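Local structure of putative surface-anchored fimbrial subunit (Corynebacterium diphtheriae, 3HR6) at residues Ile61-Tyr67 and Arg113-Leu118; Lys305-Ile311 and Ala362-His368. The protein forms the shaft of the Corynebacterium diphtheriae pilus, as a major pilin built of tandem Ig-like modules that are stabilised by isopeptide and disulfide bonds. One frame throughout, in Å; residues are numbered along the deposited sequence.

Contact 1: Ile61-Tyr67 and Arg113-Leu118; sequences IKLEELY and RSQPFL
Leu63 and Pro116 mark the nearest backbone approach, with CA atoms 7.5 Å apart, where a loop and a short helical turn at about 63-66 meet the start of strand 117-124. The contact lies in the N-terminal Ig-like module of the pilin. It is a surface contact made mostly by apolar side chains. Leu118 takes three partners with different atoms. Leu118 CD2 meets Leu66 CD1 at 3.7 Å, the two side chains crossing at about a right angle. Leu118 CD1 reaches Ile61 CG2 at 4.1 Å. Leu118 CG lies 4.0 Å from Leu63 CD2, and these two leucines run antiparallel alongside one another. The other methyl of Leu63, CD1, sits 3.5 Å from Pro116 O. Beyond the helical turn, Tyr67 has CG anti to its backbone N (chi1 -179°), which swings the ring toward Pro116. Val44 of strand 38-44 touches both Leu66 and Leu118. Arg113 forms a salt bridge with Glu185, and its guanidinium lies obliquely near Tyr67 OH without bonding to it. Pro116 CG makes a CH-pi contact over one face of the Tyr67 ring, 3.8 Å from the ring centroid and 23° off the normal.

Contact 2: Lys305-Ile311 and Ala362-His368; sequences KFGQITI and AVLSGIH
Phe306 pairs with His368 as a non-hydrogen-bonded antiparallel pair in the C-terminal Ig-like part. The strands carry paired backbone bonds at Gly307-Ile367, Ile309-Leu364 and Ile311-Ala362. A beta bulge shifts the register by one between the first two pairs, and Gly366 at the bulge has a positive phi, which favours glycine there. His368 CA lies over one face of the Phe306 ring, 3.9 Å from its centroid. The two rings are oblique, their planes 33° apart. The His368 ring also stacks on Phe161, and its ND1 accepts from Phe161 N, next to the calcium ligand Gly160. Gln308 is extended, with CG opposite the backbone N (chi1 174°), and this brings OE1, which also accepts from Gln263 NE2, to Ser365. In the conformer given, Ser365 OG donates to Gln308 OE1 at 2.8 Å, from somewhat outside the amide carbonyl plane. On the apolar face, Ile309 CD1 meets Ile367 CD1 at 3.7 Å, and Ile311 CD1 lies 4.1 Å from Leu364 CD1. Leu330 of strand 327-333 touches Ile309, Leu364 and Ile367, while Leu394 of strand 391-398 touches Ile311 and Leu364, and strand 424-432, parallel to 302-315, packs Val428 on Ile309.

In the fold
From the N terminus, the chain first closes contact 1. Its 45 intervening residues include strands 76-83, 89-94 and 97-103, so the helical turn at 63-66 is brought back onto the strand that follows them. The chain then passes through the middle region, with the calcium site of Asp153, Asp155, Gln158, Gly160 and Glu165, before contact 2 opens. Contact 2 closes over 50 residues that include strand 327-333. The two contacts are in series and neither nest nor cross. The centres of contact 1 and contact 2 are about 58 Å apart, on opposite sides of the chain's centre. Contact 1 packs a surface turn of the N-terminal module on the start of its strand 117-124, and contact 2 joins neighbouring strands of the C-terminal sheet.

Contact 1: Ile61-Tyr67 and Arg113-Leu118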
ATOM      1  N   ILE A  61     -27.104 -30.671  -9.288  1.00 35.31           N
ATOM      2  CA  ILE A  61     -26.463 -29.390  -9.611  1.00 35.02           C
ATOM      3  C   ILE A  61     -24.954 -29.421  -9.399  1.00 34.98           C
ATOM      4  O   ILE A  61     -24.462 -29.928  -8.394  1.00 34.37           O
ATOM      5  CB  ILE A  61     -27.032 -28.205  -8.786  1.00 35.12           C
ATOM      6  CG1 ILE A  61     -28.415 -27.800  -9.285  1.00 35.16           C
ATOM      7  CG2 ILE A  61     -26.103 -26.988  -8.884  1.00 34.77           C
ATOM      8  CD1 ILE A  61     -29.112 -26.779  -8.401  1.00 35.14           C
ATOM      9  N   LYS A  62     -24.236 -28.876 -10.373  1.00 34.97           N
ATOM     10  CA  LYS A  62     -22.800 -28.675 -10.283  1.00 35.14           C
ATOM     11  C   LYS A  62     -22.615 -27.186 -10.143  1.00 34.97           C
ATOM     12  O   LYS A  62     -23.014 -26.437 -11.024  1.00 35.17           O
ATOM     13  CB  LYS A  62     -22.100 -29.214 -11.546  1.00 35.26           C
ATOM     14  CG  LYS A  62     -21.465 -30.588 -11.340  1.00 35.71           C
ATOM     15  CD  LYS A  62     -21.537 -31.505 -12.560  1.00 35.46           C
ATOM     16  CE  LYS A  62     -21.502 -32.973 -12.100  1.00 35.98           C
ATOM     17  NZ  LYS A  62     -21.393 -33.957 -13.206  1.00 35.37           N
ATOM     18  N   LEU A  63     -22.034 -26.742  -9.032  1.00 35.04           N
ATOM     19  CA  LEU A  63     -21.878 -25.311  -8.795  1.00 34.88           C
ATOM     20  C   LEU A  63     -21.258 -24.584  -9.998  1.00 34.95           C
ATOM     21  O   LEU A  63     -21.568 -23.417 -10.241  1.00 34.91           O
ATOM     22  CB  LEU A  63     -21.051 -25.043  -7.523  1.00 35.07           C
ATOM     23  CG  LEU A  63     -21.754 -25.262  -6.174  1.00 34.95           C
ATOM     24  CD1 LEU A  63     -20.749 -25.258  -5.028  1.00 33.43           C
ATOM     25  CD2 LEU A  63     -22.817 -24.203  -5.932  1.00 35.21           C
ATOM     26  N   GLU A  64     -20.393 -25.262 -10.752  1.00 34.98           N
ATOM     27  CA  GLU A  64     -19.762 -24.636 -11.930  1.00 35.23           C
ATOM     28  C   GLU A  64     -20.801 -24.269 -12.993  1.00 34.53           C
ATOM     29  O   GLU A  64     -20.558 -23.385 -13.805  1.00 35.08           O
ATOM     30  CB  GLU A  64     -18.635 -25.505 -12.535  1.00 35.39           C
ATOM     31  CG  GLU A  64     -19.048 -26.911 -13.031  1.00 36.93           C
ATOM     32  CD  GLU A  64     -18.657 -28.049 -12.079  1.00 38.13           C
ATOM     33  OE1 GLU A  64     -18.730 -27.865 -10.839  1.00 39.73           O
ATOM     34  OE2 GLU A  64     -18.298 -29.139 -12.580  1.00 39.57           O
ATOM     35  N   GLU A  65     -21.955 -24.931 -12.965  1.00 33.75           N
ATOM     36  CA  GLU A  65     -23.052 -24.633 -13.895  1.00 33.32           C
ATOM     37  C   GLU A  65     -23.754 -23.319 -13.534  1.00 32.10           C
ATOM     38  O   GLU A  65     -24.304 -22.651 -14.402  1.00 31.64           O
ATOM     39  CB  GLU A  65     -24.080 -25.774 -13.915  1.00 33.71           C
ATOM     40  CG  GLU A  65     -23.497 -27.181 -14.175  1.00 35.66           C
ATOM     41  CD  GLU A  65     -22.961 -27.373 -15.601  1.00 38.25           C
ATOM     42  OE1 GLU A  65     -23.510 -26.747 -16.538  1.00 39.59           O
ATOM     43  OE2 GLU A  65     -22.001 -28.163 -15.787  1.00 39.04           O
ATOM     44  N   LEU A  66     -23.726 -22.952 -12.250  1.00 30.68           N
ATOM     45  CA  LEU A  66     -24.423 -21.756 -11.752  1.00 29.59           C
ATOM     46  C   LEU A  66     -23.515 -20.548 -11.664  1.00 28.81           C
ATOM     47  O   LEU A  66     -23.977 -19.403 -11.673  1.00 28.04           O
ATOM     48  CB  LEU A  66     -24.996 -22.034 -10.363  1.00 29.04           C
ATOM     49  CG  LEU A  66     -25.981 -23.192 -10.297  1.00 28.83           C
ATOM     50  CD1 LEU A  66     -26.358 -23.477  -8.850  1.00 26.49           C
ATOM     51  CD2 LEU A  66     -27.215 -22.884 -11.150  1.00 27.63           C
ATOM     52  N   TYR A  67     -22.219 -20.810 -11.568  1.00 28.81           N
ATOM     53  CA  TYR A  67     -21.249 -19.774 -11.272  1.00 28.94           C
ATOM     54  C   TYR A  67     -19.869 -20.306 -11.619  1.00 30.21           C
ATOM     55  O   TYR A  67     -19.490 -21.385 -11.173  1.00 30.18           O
ATOM     56  CB  TYR A  67     -21.332 -19.418  -9.786  1.00 28.99           C
ATOM     57  CG  TYR A  67     -20.396 -18.326  -9.338  1.00 25.54           C
ATOM     58  CD1 TYR A  67     -20.855 -17.023  -9.136  1.00 23.27           C
ATOM     59  CD2 TYR A  67     -19.047 -18.593  -9.110  1.00 25.03           C
ATOM     60  CE1 TYR A  67     -20.002 -16.022  -8.734  1.00 22.15           C
ATOM     61  CE2 TYR A  67     -18.182 -17.596  -8.690  1.00 24.76           C
ATOM     62  CZ  TYR A  67     -18.663 -16.317  -8.500  1.00 22.32           C
ATOM     63  OH  TYR A  67     -17.797 -15.345  -8.090  1.00 23.86           O
ATOM     64  N   ARG A 113     -12.249 -15.240   0.341  1.00 13.67           N
ATOM     65  CA  ARG A 113     -13.705 -15.341   0.437  1.00 13.55           C
ATOM     66  C   ARG A 113     -14.194 -16.745   0.398  1.00 14.80           C
ATOM     67  O   ARG A 113     -13.528 -17.641  -0.111  1.00 13.37           O
ATOM     68  CB  ARG A 113     -14.366 -14.526  -0.674  1.00 13.96           C
ATOM     69  CG  ARG A 113     -14.013 -14.979  -2.058  1.00 14.50           C
ATOM     70  CD  ARG A 113     -14.927 -14.330  -3.075  1.00 16.06           C
ATOM     71  NE  ARG A 113     -14.438 -14.514  -4.436  1.00 17.24           N
ATOM     72  CZ  ARG A 113     -15.075 -14.092  -5.521  1.00 18.75           C
ATOM     73  NH1 ARG A 113     -16.252 -13.486  -5.417  1.00 17.85           N
ATOM     74  NH2 ARG A 113     -14.529 -14.290  -6.722  1.00 19.30           N
ATOM     75  N   SER A 114     -15.407 -16.913   0.923  1.00 14.46           N
ATOM     76  CA  SER A 114     -16.125 -18.154   0.855  1.00 15.83           C
ATOM     77  C   SER A 114     -16.471 -18.455  -0.594  1.00 15.03           C
ATOM     78  O   SER A 114     -16.714 -17.538  -1.370  1.00 14.95           O
ATOM     79  CB  SER A 114     -17.417 -18.060   1.673  1.00 14.61           C
ATOM     80  OG  SER A 114     -17.176 -17.630   3.009  1.00 19.39           O
ATOM     81  N   GLN A 115     -16.464 -19.733  -0.939  1.00 16.14           N
ATOM     82  CA  GLN A 115     -16.963 -20.195  -2.221  1.00 16.78           C
ATOM     83  C   GLN A 115     -18.481 -20.030  -2.279  1.00 16.14           C
ATOM     84  O   GLN A 115     -19.151 -19.984  -1.234  1.00 16.32           O
ATOM     85  CB  GLN A 115     -16.651 -21.678  -2.404  1.00 17.16           C
ATOM     86  CG  GLN A 115     -15.198 -22.022  -2.143  1.00 19.66           C
ATOM     87  CD  GLN A 115     -14.313 -21.417  -3.157  1.00 21.07           C
ATOM     88  OE1 GLN A 115     -14.573 -21.559  -4.362  1.00 22.97           O
ATOM     89  NE2 GLN A 115     -13.245 -20.752  -2.710  1.00 21.84           N
ATOM     90  N   PRO A 116     -19.033 -19.963  -3.500  1.00 14.47           N
ATOM     91  CA  PRO A 116     -20.486 -20.010  -3.626  1.00 13.47           C
ATOM     92  C   PRO A 116     -21.091 -21.268  -3.035  1.00 13.08           C
ATOM     93  O   PRO A 116     -20.464 -22.335  -3.047  1.00 12.81           O
ATOM     94  CB  PRO A 116     -20.696 -19.971  -5.138  1.00 12.85           C
ATOM     95  CG  PRO A 116     -19.466 -19.334  -5.655  1.00 12.69           C
ATOM     96  CD  PRO A 116     -18.382 -19.825  -4.818  1.00 14.52           C
ATOM     97  N   PHE A 117     -22.295 -21.147  -2.483  1.00 12.26           N
ATOM     98  CA  PHE A 117     -22.963 -22.296  -1.926  1.00 11.81           C
ATOM     99  C   PHE A 117     -24.473 -22.163  -2.015  1.00 11.71           C
ATOM    100  O   PHE A 117     -25.012 -21.078  -2.063  1.00 11.57           O
ATOM    101  CB  PHE A 117     -22.510 -22.536  -0.477  1.00 11.57           C
ATOM    102  CG  PHE A 117     -22.917 -21.449   0.495  1.00 10.61           C
ATOM    103  CD1 PHE A 117     -24.071 -21.577   1.257  1.00 11.61           C
ATOM    104  CD2 PHE A 117     -22.127 -20.329   0.672  1.00 11.33           C
ATOM    105  CE1 PHE A 117     -24.458 -20.593   2.140  1.00 12.02           C
ATOM    106  CE2 PHE A 117     -22.505 -19.332   1.542  1.00 11.56           C
ATOM    107  CZ  PHE A 117     -23.645 -19.480   2.313  1.00 12.77           C
ATOM    108  N   LEU A 118     -25.134 -23.308  -2.049  1.00 11.71           N
ATOM    109  CA  LEU A 118     -26.581 -23.381  -2.214  1.00 12.50           C
ATOM    110  C   LEU A 118     -27.262 -23.352  -0.844  1.00 11.92           C
ATOM    111  O   LEU A 118     -26.729 -23.881   0.144  1.00 12.57           O
ATOM    112  CB  LEU A 118     -26.960 -24.664  -2.948  1.00 11.85           C
ATOM    113  CG  LEU A 118     -26.494 -24.842  -4.401  1.00 14.08           C
ATOM    114  CD1 LEU A 118     -26.651 -26.301  -4.852  1.00 14.64           C
ATOM    115  CD2 LEU A 118     -27.240 -23.875  -5.299  1.00 14.14           C
TER

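Contact 2: Lys305-Ile311 and Ala362-His368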
ATOM      1  N   LYS A 305      10.085  11.873   5.411  1.00 13.15           N
ATOM      2  CA  LYS A 305       9.882  13.277   5.699  1.00 11.52           C
ATOM      3  C   LYS A 305      10.964  14.111   5.024  1.00 11.47           C
ATOM      4  O   LYS A 305      12.129  13.775   5.110  1.00 13.11           O
ATOM      5  CB  LYS A 305       9.960  13.466   7.205  1.00 11.80           C
ATOM      6  CG  LYS A 305       9.127  12.472   8.016  1.00 11.17           C
ATOM      7  CD  LYS A 305       7.642  12.579   7.697  1.00 11.40           C
ATOM      8  CE  LYS A 305       6.849  11.659   8.608  1.00 12.09           C
ATOM      9  NZ  LYS A 305       5.387  11.752   8.382  1.00 11.43           N
ATOM     10  N   PHE A 306      10.542  15.208   4.407  1.00 12.03           N
ATOM     11  CA  PHE A 306      11.445  16.040   3.626  1.00 11.63           C
ATOM     12  C   PHE A 306      11.490  17.423   4.193  1.00 11.55           C
ATOM     13  O   PHE A 306      10.583  17.884   4.875  1.00 11.76           O
ATOM     14  CB  PHE A 306      11.044  16.074   2.148  1.00 12.16           C
ATOM     15  CG  PHE A 306      11.476  14.845   1.393  1.00 14.38           C
ATOM     16  CD1 PHE A 306      10.868  13.611   1.626  1.00 13.05           C
ATOM     17  CD2 PHE A 306      12.530  14.903   0.508  1.00 13.59           C
ATOM     18  CE1 PHE A 306      11.303  12.472   0.942  1.00 15.22           C
ATOM     19  CE2 PHE A 306      12.944  13.773  -0.180  1.00 14.90           C
ATOM     20  CZ  PHE A 306      12.354  12.557   0.050  1.00 14.85           C
ATOM     21  N   GLY A 307      12.608  18.090   3.892  1.00 11.29           N
ATOM     22  CA  GLY A 307      12.793  19.471   4.340  1.00 11.75           C
ATOM     23  C   GLY A 307      13.479  20.313   3.293  1.00 12.28           C
ATOM     24  O   GLY A 307      13.954  19.834   2.274  1.00 11.70           O
ATOM     25  N   GLN A 308      13.467  21.597   3.537  1.00 10.44           N
ATOM     26  CA  GLN A 308      13.938  22.592   2.572  1.00 11.41           C
ATOM     27  C   GLN A 308      14.565  23.758   3.340  1.00 11.44           C
ATOM     28  O   GLN A 308      13.988  24.256   4.281  1.00 11.64           O
ATOM     29  CB  GLN A 308      12.720  23.118   1.821  1.00 13.08           C
ATOM     30  CG  GLN A 308      12.984  24.240   0.883  1.00 14.16           C
ATOM     31  CD  GLN A 308      11.769  24.544   0.046  1.00 14.60           C
ATOM     32  OE1 GLN A 308      11.641  24.010  -1.063  1.00 15.32           O
ATOM     33  NE2 GLN A 308      10.869  25.395   0.565  1.00 16.02           N
ATOM     34  N   ILE A 309      15.740  24.183   2.894  1.00 11.64           N
ATOM     35  CA  ILE A 309      16.499  25.275   3.504  1.00 11.19           C
ATOM     36  C   ILE A 309      16.430  26.434   2.534  1.00 11.02           C
ATOM     37  O   ILE A 309      16.692  26.274   1.367  1.00 10.92           O
ATOM     38  CB  ILE A 309      17.959  24.871   3.739  1.00 11.77           C
ATOM     39  CG1 ILE A 309      18.030  23.786   4.810  1.00 12.33           C
ATOM     40  CG2 ILE A 309      18.774  26.077   4.195  1.00 12.32           C
ATOM     41  CD1 ILE A 309      19.370  23.092   4.839  1.00 13.48           C
ATOM     42  N   THR A 310      16.054  27.599   3.022  1.00  9.41           N
ATOM     43  CA  THR A 310      16.094  28.829   2.190  1.00 11.19           C
ATOM     44  C   THR A 310      17.127  29.794   2.736  1.00 11.18           C
ATOM     45  O   THR A 310      17.041  30.227   3.887  1.00 11.64           O
ATOM     46  CB  THR A 310      14.723  29.515   2.031  1.00 11.00           C
ATOM     47  OG1 THR A 310      13.801  28.594   1.429  1.00 11.55           O
ATOM     48  CG2 THR A 310      14.830  30.731   1.133  1.00 13.32           C
ATOM     49  N   ILE A 311      18.103  30.158   1.903  1.00  9.67           N
ATOM     50  CA  ILE A 311      19.149  31.092   2.276  1.00 10.77           C
ATOM     51  C   ILE A 311      18.649  32.448   1.815  1.00 10.42           C
ATOM     52  O   ILE A 311      18.151  32.551   0.690  1.00 11.34           O
ATOM     53  CB  ILE A 311      20.521  30.736   1.581  1.00 10.11           C
ATOM     54  CG1 ILE A 311      21.040  29.365   2.017  1.00 11.48           C
ATOM     55  CG2 ILE A 311      21.599  31.802   1.900  1.00 11.70           C
ATOM     56  CD1 ILE A 311      22.299  28.919   1.249  1.00 15.60           C
ATOM     57  N   ALA A 362      18.632  31.462  -2.118  1.00 11.88           N
ATOM     58  CA  ALA A 362      19.034  30.161  -2.605  1.00 12.20           C
ATOM     59  C   ALA A 362      18.194  29.127  -1.861  1.00 12.97           C
ATOM     60  O   ALA A 362      18.142  29.158  -0.644  1.00 14.76           O
ATOM     61  CB  ALA A 362      20.507  29.914  -2.349  1.00 12.74           C
ATOM     62  N   VAL A 363      17.539  28.265  -2.619  1.00 13.36           N
ATOM     63  CA  VAL A 363      16.651  27.249  -2.068  1.00 12.52           C
ATOM     64  C   VAL A 363      17.280  25.860  -2.219  1.00 13.39           C
ATOM     65  O   VAL A 363      17.638  25.458  -3.323  1.00 13.77           O
ATOM     66  CB  VAL A 363      15.241  27.323  -2.696  1.00 11.89           C
ATOM     67  CG1 VAL A 363      14.307  26.358  -1.934  1.00 13.03           C
ATOM     68  CG2 VAL A 363      14.659  28.757  -2.602  1.00 12.95           C
ATOM     69  N   LEU A 364      17.445  25.150  -1.102  1.00 11.85           N
ATOM     70  CA  LEU A 364      17.988  23.787  -1.054  1.00 11.02           C
ATOM     71  C   LEU A 364      16.781  22.895  -0.718  1.00 11.73           C
ATOM     72  O   LEU A 364      16.383  22.792   0.442  1.00 14.17           O
ATOM     73  CB  LEU A 364      19.076  23.700  -0.008  1.00 12.72           C
ATOM     74  CG  LEU A 364      20.407  24.344  -0.384  1.00 11.62           C
ATOM     75  CD1 LEU A 364      20.291  25.831  -0.522  1.00 13.52           C
ATOM     76  CD2 LEU A 364      21.385  24.004   0.707  1.00 13.01           C
ATOM     77  N   SER A 365      16.177  22.328  -1.741  1.00 11.27           N
ATOM     78  CA  SER A 365      14.923  21.579  -1.611  0.50 11.77           C
ATOM     79  C   SER A 365      15.157  20.089  -1.701  1.00 11.96           C
ATOM     80  O   SER A 365      16.162  19.632  -2.249  1.00 13.20           O
ATOM     81  CB  SER A 365      13.919  21.945  -2.723  0.50 11.65           C
ATOM     82  OG  SER A 365      13.732  23.341  -2.871  0.50 11.57           O
ATOM     83  N   GLY A 366      14.197  19.326  -1.196  1.00 11.57           N
ATOM     84  CA  GLY A 366      14.224  17.893  -1.347  1.00 11.73           C
ATOM     85  C   GLY A 366      15.194  17.088  -0.530  1.00 11.70           C
ATOM     86  O   GLY A 366      15.653  15.981  -0.927  1.00 12.23           O
ATOM     87  N   ILE A 367      15.474  17.602   0.658  1.00 10.85           N
ATOM     88  CA  ILE A 367      16.309  16.979   1.618  1.00 11.93           C
ATOM     89  C   ILE A 367      15.480  15.914   2.340  1.00 11.03           C
ATOM     90  O   ILE A 367      14.555  16.252   3.089  1.00 12.24           O
ATOM     91  CB  ILE A 367      16.873  17.974   2.658  1.00 10.85           C
ATOM     92  CG1 ILE A 367      17.664  19.118   1.978  1.00 12.81           C
ATOM     93  CG2 ILE A 367      17.750  17.232   3.599  1.00 10.81           C
ATOM     94  CD1 ILE A 367      17.863  20.371   2.849  1.00 13.14           C
ATOM     95  N   HIS A 368      15.832  14.648   2.142  1.00 11.59           N
ATOM     96  CA  HIS A 368      15.159  13.558   2.856  1.00 12.00           C
ATOM     97  C   HIS A 368      15.746  13.480   4.246  1.00 12.17           C
ATOM     98  O   HIS A 368      16.936  13.230   4.440  1.00 13.54           O
ATOM     99  CB  HIS A 368      15.333  12.237   2.106  1.00 11.11           C
ATOM    100  CG  HIS A 368      14.912  11.043   2.903  1.00 10.63           C
ATOM    101  ND1 HIS A 368      15.646   9.862   2.974  1.00 10.67           N
ATOM    102  CD2 HIS A 368      13.824  10.848   3.690  1.00 12.59           C
ATOM    103  CE1 HIS A 368      15.011   8.997   3.734  1.00 12.16           C
ATOM    104  NE2 HIS A 368      13.925   9.586   4.224  1.00 11.82           N
TER